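Local coordinates for GCN5-related N-acetyltransferase (Brucella melitensis biovar Abortus 2308, PDB 3TCV), which probably transfers an acetyl group from acetyl-coenzyme A to an amine, perhaps the N-terminal serine or alanine of a protein, at residues P98-V103 and R114-R119; N124-I129 and Y161-W166; C168-G173 and D202-S207. All blocks are in the same frame, centred on the assembly; numbering follows the deposited sequence.

Interaction 1. Residues P98-V103 and R114-R119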
loop_
_atom_site.group_PDB
_atom_site.type_symbol
_atom_site.label_atom_id
_atom_site.label_comp_id
_atom_site.label_asym_id
_atom_site.label_seq_id
_atom_site.Cartn_x
_atom_site.Cartn_y
_atom_site.Cartn_z
ATOM N N PRO B 98 -10.870 -9.318 -0.428
ATOM C CA PRO B 98 -11.069 -9.477 1.009
ATOM C C PRO B 98 -11.760 -10.778 1.371
ATOM O O PRO B 98 -12.611 -11.255 0.611
ATOM C CB PRO B 98 -11.984 -8.302 1.375
ATOM C CG PRO B 98 -11.879 -7.341 0.239
ATOM C CD PRO B 98 -11.678 -8.209 -0.961
ATOM N N LEU B 99 -11.439 -11.295 2.549
ATOM C CA LEU B 99 -12.093 -12.461 3.121
ATOM C C LEU B 99 -13.128 -11.970 4.114
ATOM O O LEU B 99 -12.790 -11.523 5.226
ATOM C CB LEU B 99 -11.075 -13.371 3.813
ATOM C CG LEU B 99 -11.568 -14.754 4.273
ATOM C CD1 LEU B 99 -12.004 -15.623 3.097
ATOM C CD2 LEU B 99 -10.468 -15.461 5.061
ATOM N N PHE B 100 -14.391 -12.096 3.738
ATOM C CA PHE B 100 -15.488 -11.523 4.502
ATOM C C PHE B 100 -16.051 -12.430 5.558
ATOM O O PHE B 100 -16.175 -13.647 5.359
ATOM C CB PHE B 100 -16.637 -11.081 3.572
ATOM C CG PHE B 100 -16.387 -9.780 2.876
ATOM C CD1 PHE B 100 -16.795 -8.578 3.450
ATOM C CD2 PHE B 100 -15.767 -9.748 1.643
ATOM C CE1 PHE B 100 -16.581 -7.375 2.809
ATOM C CE2 PHE B 100 -15.543 -8.547 0.993
ATOM C CZ PHE B 100 -15.960 -7.356 1.573
ATOM N N PHE B 101 -16.433 -11.792 6.663
ATOM C CA PHE B 101 -17.135 -12.422 7.770
ATOM C C PHE B 101 -18.375 -11.635 8.130
ATOM O O PHE B 101 -18.337 -10.396 8.221
ATOM C CB PHE B 101 -16.222 -12.490 9.004
ATOM C CG PHE B 101 -15.065 -13.418 8.823
ATOM C CD1 PHE B 101 -15.068 -14.675 9.429
ATOM C CD2 PHE B 101 -13.986 -13.069 8.012
ATOM C CE1 PHE B 101 -14.020 -15.566 9.215
ATOM C CE2 PHE B 101 -12.936 -13.960 7.807
ATOM C CZ PHE B 101 -12.953 -15.200 8.410
ATOM N N ALA B 102 -19.467 -12.346 8.382
ATOM C CA ALA B 102 -20.632 -11.733 8.999
ATOM C C ALA B 102 -20.328 -11.554 10.465
ATOM O O ALA B 102 -19.712 -12.442 11.095
ATOM C CB ALA B 102 -21.873 -12.598 8.823
ATOM N N VAL B 103 -20.788 -10.434 11.021
ATOM C CA VAL B 103 -20.612 -10.124 12.434
ATOM C C VAL B 103 -21.989 -10.282 13.079
ATOM O O VAL B 103 -22.913 -9.505 12.796
ATOM C CB VAL B 103 -20.087 -8.686 12.659
ATOM C CG1 VAL B 103 -19.824 -8.429 14.138
ATOM C CG2 VAL B 103 -18.820 -8.437 11.843
ATOM N N ARG B 114 -20.641 -6.571 8.931
ATOM C CA ARG B 114 -19.671 -7.427 8.263
ATOM C C ARG B 114 -18.294 -6.762 8.311
ATOM O O ARG B 114 -18.206 -5.563 8.568
ATOM C CB ARG B 114 -20.119 -7.752 6.818
ATOM C CG ARG B 114 -20.689 -6.598 6.013
ATOM C CD ARG B 114 -19.656 -5.646 5.421
ATOM N NE ARG B 114 -20.256 -4.701 4.473
ATOM C CZ ARG B 114 -19.591 -3.819 3.727
ATOM N NH1 ARG B 114 -18.277 -3.705 3.827
ATOM N NH2 ARG B 114 -20.236 -3.058 2.851
ATOM N N GLN B 115 -17.251 -7.557 8.097
ATOM C CA GLN B 115 -15.868 -7.065 8.096
ATOM C C GLN B 115 -14.992 -8.078 7.369
ATOM O O GLN B 115 -15.439 -9.187 7.113
ATOM C CB GLN B 115 -15.365 -6.867 9.540
ATOM C CG GLN B 115 -15.344 -8.121 10.398
ATOM C CD GLN B 115 -14.993 -7.859 11.862
ATOM O OE1 GLN B 115 -15.516 -6.934 12.471
ATOM N NE2 GLN B 115 -14.133 -8.704 12.444
ATOM N N ALA B 116 -13.751 -7.713 7.063
ATOM C CA ALA B 116 -12.888 -8.599 6.296
ATOM C C ALA B 116 -11.435 -8.480 6.680
ATOM O O ALA B 116 -10.979 -7.417 7.135
ATOM C CB ALA B 116 -13.064 -8.316 4.796
ATOM N N LEU B 117 -10.725 -9.591 6.523
ATOM C CA LEU B 117 -9.269 -9.614 6.455
ATOM C C LEU B 117 -8.915 -9.442 4.989
ATOM O O LEU B 117 -9.502 -10.122 4.121
ATOM C CB LEU B 117 -8.712 -10.930 7.012
ATOM C CG LEU B 117 -8.914 -11.132 8.528
ATOM C CD1 LEU B 117 -8.539 -12.555 8.927
ATOM C CD2 LEU B 117 -8.116 -10.094 9.340
ATOM N N MET B 118 -8.023 -8.507 4.695
ATOM C CA MET B 118 -7.766 -8.124 3.309
ATOM C C MET B 118 -6.342 -7.660 3.105
ATOM O O MET B 118 -5.609 -7.477 4.054
ATOM C CB MET B 118 -8.747 -7.026 2.868
ATOM C CG MET B 118 -8.668 -5.733 3.662
ATOM S SD MET B 118 -10.044 -4.623 3.244
ATOM C CE MET B 118 -9.354 -3.917 1.749
ATOM N N ARG B 119 -5.980 -7.440 1.850
ATOM C CA ARG B 119 -4.612 -7.107 1.471
ATOM C C ARG B 119 -3.657 -8.057 2.178
ATOM O O ARG B 119 -2.686 -7.658 2.833
ATOM C CB ARG B 119 -4.335 -5.631 1.729
ATOM C CG ARG B 119 -5.254 -4.754 0.852
ATOM C CD ARG B 119 -5.071 -3.262 1.038
ATOM N NE ARG B 119 -3.674 -2.956 0.933
ATOM C CZ ARG B 119 -2.841 -2.846 1.969
ATOM N NH1 ARG B 119 -3.293 -2.943 3.213
ATOM N NH2 ARG B 119 -1.543 -2.626 1.747
#

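Interaction 2. Residues N124-I129 and Y161-W166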
loop_
_atom_site.group_PDB
_atom_site.type_symbol
_atom_site.label_atom_id
_atom_site.label_comp_id
_atom_site.label_asym_id
_atom_site.label_seq_id
_atom_site.Cartn_x
_atom_site.Cartn_y
_atom_site.Cartn_z
ATOM N N ASN B 124 5.250 -11.755 3.928
ATOM C CA ASN B 124 5.797 -10.842 4.905
ATOM C C ASN B 124 5.014 -10.794 6.220
ATOM O O ASN B 124 5.378 -10.038 7.123
ATOM C CB ASN B 124 5.878 -9.460 4.283
ATOM C CG ASN B 124 6.826 -9.412 3.100
ATOM O OD1 ASN B 124 8.025 -9.592 3.260
ATOM N ND2 ASN B 124 6.293 -9.155 1.908
ATOM N N GLY B 125 3.946 -11.588 6.321
ATOM C CA GLY B 125 3.101 -11.589 7.508
ATOM C C GLY B 125 2.430 -10.244 7.733
ATOM O O GLY B 125 2.484 -9.708 8.828
ATOM N N VAL B 126 1.830 -9.671 6.679
ATOM C CA VAL B 126 1.131 -8.374 6.808
ATOM C C VAL B 126 -0.318 -8.559 6.378
ATOM O O VAL B 126 -0.595 -9.269 5.399
ATOM C CB VAL B 126 1.811 -7.276 5.944
ATOM C CG1 VAL B 126 1.092 -5.928 6.102
ATOM C CG2 VAL B 126 3.284 -7.138 6.314
ATOM N N ILE B 127 -1.257 -7.949 7.102
ATOM C CA ILE B 127 -2.655 -8.101 6.769
ATOM C C ILE B 127 -3.431 -6.905 7.295
ATOM O O ILE B 127 -2.929 -6.194 8.165
ATOM C CB ILE B 127 -3.183 -9.415 7.374
ATOM C CG1 ILE B 127 -4.506 -9.815 6.757
ATOM C CG2 ILE B 127 -3.254 -9.330 8.899
ATOM C CD1 ILE B 127 -4.813 -11.287 7.018
ATOM N N GLU B 128 -4.604 -6.670 6.722
ATOM C CA GLU B 128 -5.469 -5.528 7.097
ATOM C C GLU B 128 -6.840 -6.000 7.567
ATOM O O GLU B 128 -7.402 -6.966 7.029
ATOM C CB GLU B 128 -5.599 -4.543 5.917
ATOM C CG GLU B 128 -6.642 -3.432 6.097
ATOM C CD GLU B 128 -6.913 -2.580 4.857
ATOM O OE1 GLU B 128 -6.021 -2.390 4.017
ATOM O OE2 GLU B 128 -8.053 -2.104 4.737
ATOM N N ILE B 129 -7.365 -5.327 8.593
ATOM C CA ILE B 129 -8.795 -5.415 8.909
ATOM C C ILE B 129 -9.475 -4.261 8.182
ATOM O O ILE B 129 -9.169 -3.126 8.439
ATOM C CB ILE B 129 -9.123 -5.384 10.432
ATOM C CG1 ILE B 129 -10.647 -5.411 10.597
ATOM C CG2 ILE B 129 -8.466 -4.188 11.164
ATOM C CD1 ILE B 129 -11.149 -5.631 12.011
ATOM N N TYR B 161 1.386 -13.304 12.346
ATOM C CA TYR B 161 1.762 -12.166 11.488
ATOM C C TYR B 161 2.558 -11.097 12.257
ATOM O O TYR B 161 2.655 -11.136 13.499
ATOM C CB TYR B 161 0.516 -11.583 10.817
ATOM C CG TYR B 161 0.059 -12.313 9.578
ATOM C CD1 TYR B 161 -0.367 -11.610 8.444
ATOM C CD2 TYR B 161 0.018 -13.696 9.523
ATOM C CE1 TYR B 161 -0.803 -12.270 7.313
ATOM C CE2 TYR B 161 -0.416 -14.364 8.390
ATOM C CZ TYR B 161 -0.831 -13.659 7.284
ATOM O OH TYR B 161 -1.277 -14.313 6.145
ATOM N N ARG B 162 3.193 -10.185 11.506
ATOM C CA ARG B 162 4.122 -9.194 12.050
ATOM C C ARG B 162 3.497 -7.798 12.129
ATOM O O ARG B 162 3.982 -6.946 12.845
ATOM C CB ARG B 162 5.345 -9.023 11.123
ATOM C CG ARG B 162 6.158 -10.242 10.813
ATOM C CD ARG B 162 7.435 -9.839 10.097
ATOM N NE ARG B 162 8.335 -9.115 10.993
ATOM C CZ ARG B 162 9.043 -8.027 10.674
ATOM N NH1 ARG B 162 8.967 -7.471 9.460
ATOM N NH2 ARG B 162 9.805 -7.465 11.588
ATOM N N ARG B 163 2.496 -7.550 11.288
ATOM C CA ARG B 163 1.960 -6.201 11.061
ATOM C C ARG B 163 0.487 -6.302 10.687
ATOM O O ARG B 163 0.101 -7.062 9.752
ATOM C CB ARG B 163 2.767 -5.525 9.931
ATOM C CG ARG B 163 2.220 -4.204 9.388
ATOM C CD ARG B 163 3.001 -3.684 8.179
ATOM N NE ARG B 163 2.299 -2.529 7.602
ATOM C CZ ARG B 163 2.268 -1.307 8.124
ATOM N NH1 ARG B 163 3.026 -0.990 9.142
ATOM N NH2 ARG B 163 1.536 -0.358 7.560
ATOM N N TYR B 164 -0.343 -5.555 11.421
ATOM C CA TYR B 164 -1.809 -5.584 11.285
ATOM C C TYR B 164 -2.274 -4.154 11.023
ATOM O O TYR B 164 -1.971 -3.239 11.795
ATOM C CB TYR B 164 -2.377 -6.135 12.583
ATOM C CG TYR B 164 -3.871 -6.293 12.690
ATOM C CD1 TYR B 164 -4.592 -7.028 11.764
ATOM C CD2 TYR B 164 -4.560 -5.741 13.758
ATOM C CE1 TYR B 164 -5.958 -7.195 11.922
ATOM C CE2 TYR B 164 -5.923 -5.907 13.927
ATOM C CZ TYR B 164 -6.618 -6.638 12.993
ATOM O OH TYR B 164 -7.976 -6.816 13.145
ATOM N N GLU B 165 -2.910 -3.944 9.874
ATOM C CA GLU B 165 -3.148 -2.600 9.384
ATOM C C GLU B 165 -4.593 -2.153 9.484
ATOM O O GLU B 165 -5.529 -2.967 9.343
ATOM C CB GLU B 165 -2.744 -2.494 7.904
ATOM C CG GLU B 165 -1.289 -2.767 7.594
ATOM C CD GLU B 165 -0.992 -2.911 6.120
ATOM O OE1 GLU B 165 0.107 -2.488 5.747
ATOM O OE2 GLU B 165 -1.824 -3.483 5.346
ATOM N N TRP B 166 -4.749 -0.838 9.619
ATOM C CA TRP B 166 -6.024 -0.121 9.507
ATOM C C TRP B 166 -5.813 1.043 8.564
ATOM O O TRP B 166 -4.831 1.755 8.668
ATOM C CB TRP B 166 -6.425 0.391 10.876
ATOM C CG TRP B 166 -7.754 1.098 10.972
ATOM C CD1 TRP B 166 -8.096 2.365 10.518
ATOM C CD2 TRP B 166 -8.943 0.612 11.687
ATOM N NE1 TRP B 166 -9.409 2.666 10.855
ATOM C CE2 TRP B 166 -9.964 1.640 11.540
ATOM C CE3 TRP B 166 -9.272 -0.571 12.352
ATOM C CZ2 TRP B 166 -11.245 1.488 12.086
ATOM C CZ3 TRP B 166 -10.556 -0.702 12.887
ATOM C CH2 TRP B 166 -11.514 0.303 12.761
HETATM O O HOH W 1 6.920 -7.843 7.361
#

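Interaction 3. Residues C168-G173 and D202-S207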
loop_
_atom_site.group_PDB
_atom_site.type_symbol
_atom_site.label_atom_id
_atom_site.label_comp_id
_atom_site.label_asym_id
_atom_site.label_seq_id
_atom_site.Cartn_x
_atom_site.Cartn_y
_atom_site.Cartn_z
ATOM N N CYS B 168 -8.175 4.220 6.480
ATOM C CA CYS B 168 -9.438 4.896 6.273
ATOM C C CYS B 168 -9.210 6.247 5.596
ATOM O O CYS B 168 -8.087 6.729 5.493
ATOM C CB CYS B 168 -10.147 5.108 7.631
ATOM S SG CYS B 168 -9.250 6.150 8.813
ATOM N N HIS B 169 -10.290 6.833 5.091
ATOM C CA HIS B 169 -10.267 8.195 4.597
ATOM C C HIS B 169 -9.764 9.063 5.713
ATOM O O HIS B 169 -10.228 8.947 6.881
ATOM C CB HIS B 169 -11.696 8.586 4.175
ATOM C CG HIS B 169 -11.785 9.721 3.179
ATOM N ND1 HIS B 169 -11.290 10.937 3.422
ATOM C CD2 HIS B 169 -12.402 9.791 1.931
ATOM C CE1 HIS B 169 -11.543 11.747 2.374
ATOM N NE2 HIS B 169 -12.228 11.047 1.467
ATOM N N ASN B 170 -8.847 9.957 5.403
ATOM C CA ASN B 170 -8.331 10.847 6.390
ATOM C C ASN B 170 -9.420 11.781 6.969
ATOM O O ASN B 170 -9.295 12.232 8.093
ATOM C CB ASN B 170 -7.211 11.662 5.810
ATOM C CG ASN B 170 -6.470 12.427 6.856
ATOM O OD1 ASN B 170 -6.026 11.841 7.863
ATOM N ND2 ASN B 170 -6.303 13.723 6.638
ATOM N N GLU B 171 -10.477 12.022 6.196
ATOM C CA GLU B 171 -11.610 12.855 6.653
ATOM C C GLU B 171 -12.643 12.044 7.456
ATOM O O GLU B 171 -13.592 12.623 7.992
ATOM C CB GLU B 171 -12.314 13.533 5.455
ATOM C CG GLU B 171 -11.536 14.683 4.813
ATOM C CD GLU B 171 -12.308 15.423 3.705
ATOM O OE1 GLU B 171 -13.382 14.965 3.238
ATOM O OE2 GLU B 171 -11.830 16.501 3.299
ATOM N N ASN B 172 -12.477 10.723 7.522
ATOM C CA ASN B 172 -13.355 9.866 8.304
ATOM C C ASN B 172 -12.884 9.931 9.762
ATOM O O ASN B 172 -12.139 9.069 10.239
ATOM C CB ASN B 172 -13.364 8.431 7.745
ATOM C CG ASN B 172 -14.359 7.540 8.420
ATOM O OD1 ASN B 172 -14.914 7.892 9.461
ATOM N ND2 ASN B 172 -14.599 6.372 7.836
ATOM N N GLY B 173 -13.361 10.957 10.467
ATOM C CA GLY B 173 -12.977 11.188 11.856
ATOM C C GLY B 173 -13.280 10.012 12.791
ATOM O O GLY B 173 -12.406 9.594 13.554
ATOM N N ASP B 202 -7.612 10.986 0.660
ATOM C CA ASP B 202 -6.289 10.798 1.215
ATOM C C ASP B 202 -6.451 9.697 2.255
ATOM O O ASP B 202 -7.367 9.779 3.089
ATOM C CB ASP B 202 -5.797 12.053 1.905
ATOM C CG ASP B 202 -5.774 13.271 1.001
ATOM O OD1 ASP B 202 -5.554 13.187 -0.225
ATOM O OD2 ASP B 202 -5.979 14.371 1.565
ATOM N N THR B 203 -5.588 8.687 2.216
ATOM C CA THR B 203 -5.685 7.563 3.152
ATOM C C THR B 203 -4.748 7.718 4.344
ATOM O O THR B 203 -3.551 7.821 4.166
ATOM C CB THR B 203 -5.398 6.235 2.435
ATOM O OG1 THR B 203 -6.410 6.004 1.436
ATOM C CG2 THR B 203 -5.363 5.085 3.451
ATOM N N ALA B 204 -5.325 7.681 5.549
ATOM C CA ALA B 204 -4.630 7.579 6.832
ATOM C C ALA B 204 -4.360 6.105 7.123
ATOM O O ALA B 204 -5.288 5.271 7.106
ATOM C CB ALA B 204 -5.502 8.171 7.940
ATOM N N TRP B 205 -3.098 5.800 7.405
ATOM C CA TRP B 205 -2.591 4.451 7.728
ATOM C C TRP B 205 -2.157 4.338 9.160
ATOM O O TRP B 205 -1.479 5.228 9.698
ATOM C CB TRP B 205 -1.366 4.135 6.866
ATOM C CG TRP B 205 -1.681 3.871 5.427
ATOM C CD1 TRP B 205 -1.599 4.763 4.367
ATOM C CD2 TRP B 205 -2.158 2.613 4.842
ATOM N NE1 TRP B 205 -1.999 4.162 3.199
ATOM C CE2 TRP B 205 -2.327 2.868 3.417
ATOM C CE3 TRP B 205 -2.427 1.341 5.337
ATOM C CZ2 TRP B 205 -2.754 1.882 2.543
ATOM C CZ3 TRP B 205 -2.873 0.359 4.446
ATOM C CH2 TRP B 205 -3.017 0.633 3.078
ATOM N N PHE B 206 -2.496 3.202 9.761
ATOM C CA PHE B 206 -2.164 2.895 11.139
ATOM C C PHE B 206 -1.809 1.418 11.206
ATOM O O PHE B 206 -2.294 0.620 10.400
ATOM C CB PHE B 206 -3.349 3.114 12.086
ATOM C CG PHE B 206 -4.090 4.425 11.943
ATOM C CD1 PHE B 206 -3.962 5.417 12.902
ATOM C CD2 PHE B 206 -5.020 4.608 10.922
ATOM C CE1 PHE B 206 -4.683 6.604 12.803
ATOM C CE2 PHE B 206 -5.716 5.794 10.802
ATOM C CZ PHE B 206 -5.550 6.793 11.742
ATOM N N SER B 207 -1.041 1.041 12.221
ATOM C CA SER B 207 -0.645 -0.342 12.383
ATOM C C SER B 207 -0.460 -0.758 13.828
ATOM O O SER B 207 -0.156 0.068 14.715
ATOM C CB SER B 207 0.629 -0.639 11.627
ATOM O OG SER B 207 1.783 -0.067 12.230
HETATM O O HOH W 2 -7.529 14.194 4.106
#

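Interaction 1. Residues P98-V103 and R114-R119
The methyl group of A116 sits over the centre of the F100 ring, its CB 4.0 Å from the ring centroid in a CH-pi contact. With F100 CG anti to the carbonyl carbon (chi1 -78°), the ring faces that methyl. P98 packs beside it, P98 CB meeting A116 CB at 3.6 Å and M118 CB too. R114 runs alongside F100, and its NH1 reaches the ring edge near the ring plane. On the other face of the hairpin V103 crosses Q115 at about a right angle, with V103 CG2 lying 3.7 Å from Q115 OE1.

Four backbone bonds set this register. L99 and L117 exchange a pair, of which L99 N to L117 O is short (2.8 Å) and almost straight, the return bond more bent. F101 and Q115 form the second pair, with F101 N to Q115 O also at 2.8 Å. Outside residues hold the polar ends: R114 by S131 and E76, Q115 by W134 and A147.

The pairing is an antiparallel beta hairpin of strands 99-105 and 110-121. Strand 44-48 borders it on one side and strand 126-134 on the other; helix 142-158 packs on V103, Q115 and L117, whereas W88 meets F100 edge-to-face.

Interaction 2. Residues N124-I129 and Y161-W166
V126 and R163 both place a gamma carbon anti to the backbone N (CG1 of V126 at -179°, CG of R163 at 170°), which lays the two side chains alongside each other, pointing the same way, with V126 CG1 3.6 Å from R163 CD. E165 turns its CG beside its own backbone N instead (chi1 -61°), bringing OE1 to the edge of the R163 guanidinium. R163 grips that single oxygen side-on, R163 NE to E165 OE1 at 2.9 Å and NH2 from the other face of the carboxylate, while V126 CG1 packs on both partners. The other oxygen of that carboxylate, E165 OE2, lies 4.5 Å from E128 OE1; R119 forms a salt bridge with each glutamate and would offset their mutual repulsion.

Across the other face of the sheet, I127 CG2 lies at the edge of the Y164 ring, in its plane, and I129 crosses the same ring obliquely, its CB 3.3 Å from Y164 OH. That hydroxyl is bonded to Q148. Y161 offers one ring face to G125, whose CA stands 3.6 Å above the plane and off-centre.

G125 O accepts two amides, R162 N at 2.8 Å and the longer R163 N. Bonds of I127 N to R163 O, E165 N to I127 O and I129 N to E165 O continue the parallel ladder. R162 NH1 bonds the N200 side chain, and R163 NH1 the R191 carbonyl, of the second subunit.

G125 and V126 form a G1 beta bulge facing D121. The two strands, joined through helix 142-158, make the beta-alpha-beta crossover of the GNAT fold, in which the corresponding parallel pair generally splays farther along to admit acetyl-coenzyme A.

Interaction 3. Residues C168-G173 and D202-S207
The ring of F206 is met at its edge by the sulfur of C168, SG lying 4.1 Å from CE2 and close to the ring plane, a Cys sulfur-aromatic contact. On the opposite side of strand 202-207, T203 CG2 rests 3.5 Å above the plane of the neighbouring W205 ring, off its centre. C168 carries SG between its backbone N and carbonyl carbon (chi1 62°), on the side where A204 CB and F206 lie.

Backbone bonds hold the strands together. C168 and A204 form an antiparallel hydrogen-bonded pair: A204 N donates to C168 O at 2.9 Å, and C168 N to A204 O. Past the end of strand 163-169 the chain still keeps hold, because N170 N reaches D202 O at 2.8 Å. N170 then lays its CB against that same carbonyl and brings OD1 to 3.7 Å from A204 CB. A water joins N170 ND2 to D202 OD2, whereas D202 OD1 is taken by Q192 N and N200 ND2. The D202 amide N is buried with no partner in the model.

From H169 a type I turn leads to N172, which N-caps helix 173-182 through S175 N. That helix packs on C168 and F206; strand 185-196 flanks strand 199-209 beyond, and W205 meets F190 of its own chain and F190 of the second subunit.

In the fold
The three contacts follow one another along the chain and across one mixed sheet. Interaction 1 pairs strands 99-105 and 110-121, interaction 2 strands 126-134 and 163-169, and interaction 3 strands 163-169 and 199-209. The centre of interaction 1 lies about 14 Å from that of interaction 2 and about 18 Å from that of interaction 3. M118 N to E128 O probably carries the hydrogen bonding from the first to the second, and F206 N to W166 O from the second to the third. R119 of interaction 1 ties all three, forming a salt bridge with E165 of interaction 2 and packing on W205 of interaction 3. The second subunit reaches only interactions 2 and 3.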